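Local coordinates for putative DNA-binding protein (Ralstonia eutropha, PDB 3HWU) that carries a plants and prokaryotes conserved (PCC) domain, also known as DUF296, and may bind DNA, at the interface of chains A and B. Numbering follows the deposited sequence. Chains: chain A/B, Putative DNA-binding protein.

The interface of chains A and B. Residues chain A 9, 16; chain B 40, 125, 129, 142, 144-145.
A:Met9, a selenomethionine of strand 8-11, pushes its side chain into an apolar pocket of chain B lined by B:Pro145, B:Leu144, B:Leu129 and B:Tyr125. Both chains are copies of one PCC (DUF296) domain protein, and three copies make up the deposited assembly, so the patch may belong to a trimer interface. From CB the chain of A:Met9 turns at chi1 78°, with CG between the backbone N and the carbonyl carbon, and then runs extended through the selenium to the methyl. A:Met9 SE meets the ring carbon B:Pro145 CD at 3.8 Å. The selenium also touches methyl CD2 of B:Leu144, whose side chain crosses that of A:Met9 at about a right angle. On B:Leu129, methyl CD2 lies 4.1 Å from A:Met9 SE. The terminal methyl A:Met9 CE goes on to B:Tyr125, where it stands off the ring plane on one side, just outside the ring outline, beside CB, CG and CD2 and 3.9 Å from B:Tyr125 CD2. It thus sits at the CB end of the ring, well away from the hydroxyl OH. B:Leu129 CD1 and the hydroxyl oxygen OG of B:Ser40 also border this methyl; OG lies in the ring plane at the edge of B:Tyr125.

A:Leu16, from the adjoining strand 14-20, supplies a second tip. Its CG stands anti to the backbone N (chi1 178°), and methyl CD2 does the touching. A:Leu16 CD2 meets B:Leu129 CD1 tip to tip at 4.0 Å. B:Leu144 CD2 packs against it obliquely, while B:Leu142 CD2 adds a contact at about the same range. Ring carbon CE2 of B:Tyr125 is touched too: A:Leu16 CD2 lies off the ring plane on the same side as A:Met9 CE, outside the ring by CE2. The other methyl of B:Leu144, CD1, lies 3.9 Å from the backbone carbonyl A:Leu16 O and also nears the backbone A:Met9 N.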
HETATM    1  N   MSE A   9     -14.933 -12.272   3.485  1.00 11.14           N
HETATM    2  CA  MSE A   9     -16.077 -12.162   2.582  1.00 11.91           C
HETATM    3  C   MSE A   9     -15.588 -12.081   1.142  1.00 11.30           C
HETATM    4  O   MSE A   9     -14.520 -11.538   0.865  1.00 11.28           O
HETATM    5  CB  MSE A   9     -16.983 -10.962   2.911  1.00 14.67           C
HETATM    6  CG  MSE A   9     -16.513  -9.612   2.468  1.00 16.46           C
HETATM    7 SE   MSE A   9     -17.742  -8.205   3.058  0.75 13.76          SE
HETATM    8  CE  MSE A   9     -16.961  -6.941   1.880  1.00 13.30           C
ATOM      9  N   LEU A  16     -12.178  -9.801   1.092  1.00  9.68           N
ATOM     10  CA  LEU A  16     -11.774  -8.914   2.190  1.00  9.43           C
ATOM     11  C   LEU A  16     -11.713  -9.801   3.425  1.00  9.16           C
ATOM     12  O   LEU A  16     -12.689 -10.492   3.759  1.00 10.39           O
ATOM     13  CB  LEU A  16     -12.823  -7.810   2.421  1.00  9.75           C
ATOM     14  CG  LEU A  16     -12.531  -6.849   3.569  1.00 10.63           C
ATOM     15  CD1 LEU A  16     -11.280  -5.970   3.334  1.00 12.26           C
ATOM     16  CD2 LEU A  16     -13.766  -5.974   3.876  1.00 11.89           C
TER
ATOM     17  N   SER B  40     -19.223  -0.334   1.727  1.00  9.25           N
ATOM     18  CA  SER B  40     -17.932  -0.477   2.360  1.00  8.68           C
ATOM     19  C   SER B  40     -16.876  -0.381   1.254  1.00  8.16           C
ATOM     20  O   SER B  40     -17.195  -0.497   0.072  1.00  8.50           O
ATOM     21  CB  SER B  40     -17.819  -1.806   3.104  1.00  9.68           C
ATOM     22  OG  SER B  40     -17.982  -2.944   2.246  1.00  9.45           O
ATOM     23  N   TYR B 125     -17.210  -2.161  -2.274  1.00  9.42           N
ATOM     24  CA  TYR B 125     -17.883  -3.462  -2.125  1.00  8.65           C
ATOM     25  C   TYR B 125     -19.378  -3.258  -1.980  1.00  9.01           C
ATOM     26  O   TYR B 125     -19.840  -2.229  -1.485  1.00  9.98           O
ATOM     27  CB  TYR B 125     -17.369  -4.170  -0.871  1.00  9.01           C
ATOM     28  CG  TYR B 125     -15.851  -4.220  -0.818  1.00  8.92           C
ATOM     29  CD1 TYR B 125     -15.104  -4.648  -1.921  1.00 10.12           C
ATOM     30  CD2 TYR B 125     -15.165  -3.827   0.318  1.00  9.50           C
ATOM     31  CE1 TYR B 125     -13.753  -4.662  -1.894  1.00  9.90           C
ATOM     32  CE2 TYR B 125     -13.775  -3.886   0.349  1.00 10.36           C
ATOM     33  CZ  TYR B 125     -13.088  -4.329  -0.759  1.00 10.23           C
ATOM     34  OH  TYR B 125     -11.705  -4.387  -0.734  1.00 12.45           O
ATOM     35  N   LEU B 129     -21.145  -2.462   5.703  1.00 10.26           N
ATOM     36  CA  LEU B 129     -20.436  -2.976   6.867  1.00 10.84           C
ATOM     37  C   LEU B 129     -20.382  -1.945   7.986  1.00  9.93           C
ATOM     38  O   LEU B 129     -20.135  -0.761   7.738  1.00 10.68           O
ATOM     39  CB  LEU B 129     -19.011  -3.405   6.507  1.00 10.43           C
ATOM     40  CG  LEU B 129     -18.805  -4.449   5.427  1.00 10.44           C
ATOM     41  CD1 LEU B 129     -17.277  -4.729   5.263  1.00 11.54           C
ATOM     42  CD2 LEU B 129     -19.626  -5.698   5.690  1.00 11.96           C
ATOM     43  N   LEU B 142     -13.825  -4.103  12.239  1.00 10.28           N
ATOM     44  CA  LEU B 142     -14.735  -4.171  11.114  1.00 10.87           C
ATOM     45  C   LEU B 142     -15.520  -5.472  11.141  1.00 11.09           C
ATOM     46  O   LEU B 142     -14.929  -6.534  11.137  1.00 12.82           O
ATOM     47  CB  LEU B 142     -13.928  -4.058   9.816  1.00 10.07           C
ATOM     48  CG  LEU B 142     -14.675  -3.985   8.487  1.00 11.14           C
ATOM     49  CD1 LEU B 142     -15.726  -2.848   8.477  1.00 11.66           C
ATOM     50  CD2 LEU B 142     -13.668  -3.836   7.334  1.00 11.50           C
ATOM     51  N   LEU B 144     -17.825  -8.339   9.586  0.80 13.32           N
ATOM     52  CA  LEU B 144     -18.140  -8.979   8.304  0.80 14.04           C
ATOM     53  C   LEU B 144     -19.428  -9.811   8.441  0.80 17.03           C
ATOM     54  O   LEU B 144     -19.731 -10.306   9.551  0.80 18.71           O
ATOM     55  CB  LEU B 144     -17.008  -9.922   7.904  0.80 13.46           C
ATOM     56  CG  LEU B 144     -15.637  -9.313   7.613  0.80 11.86           C
ATOM     57  CD1 LEU B 144     -14.640 -10.386   7.114  0.80 13.08           C
ATOM     58  CD2 LEU B 144     -15.716  -8.188   6.579  0.80 13.53           C
ATOM     59  N   PRO B 145     -20.177  -9.989   7.320  1.00 17.69           N
ATOM     60  CA  PRO B 145     -21.412 -10.794   7.289  1.00 20.29           C
ATOM     61  C   PRO B 145     -21.078 -12.199   7.765  1.00 21.46           C
ATOM     62  O   PRO B 145     -21.895 -12.744   8.538  1.00 29.24           O
ATOM     63  CB  PRO B 145     -21.766 -10.802   5.803  1.00 21.03           C
ATOM     64  CG  PRO B 145     -21.088  -9.674   5.233  1.00 21.15           C
ATOM     65  CD  PRO B 145     -19.805  -9.578   5.962  1.00 17.28           C
TER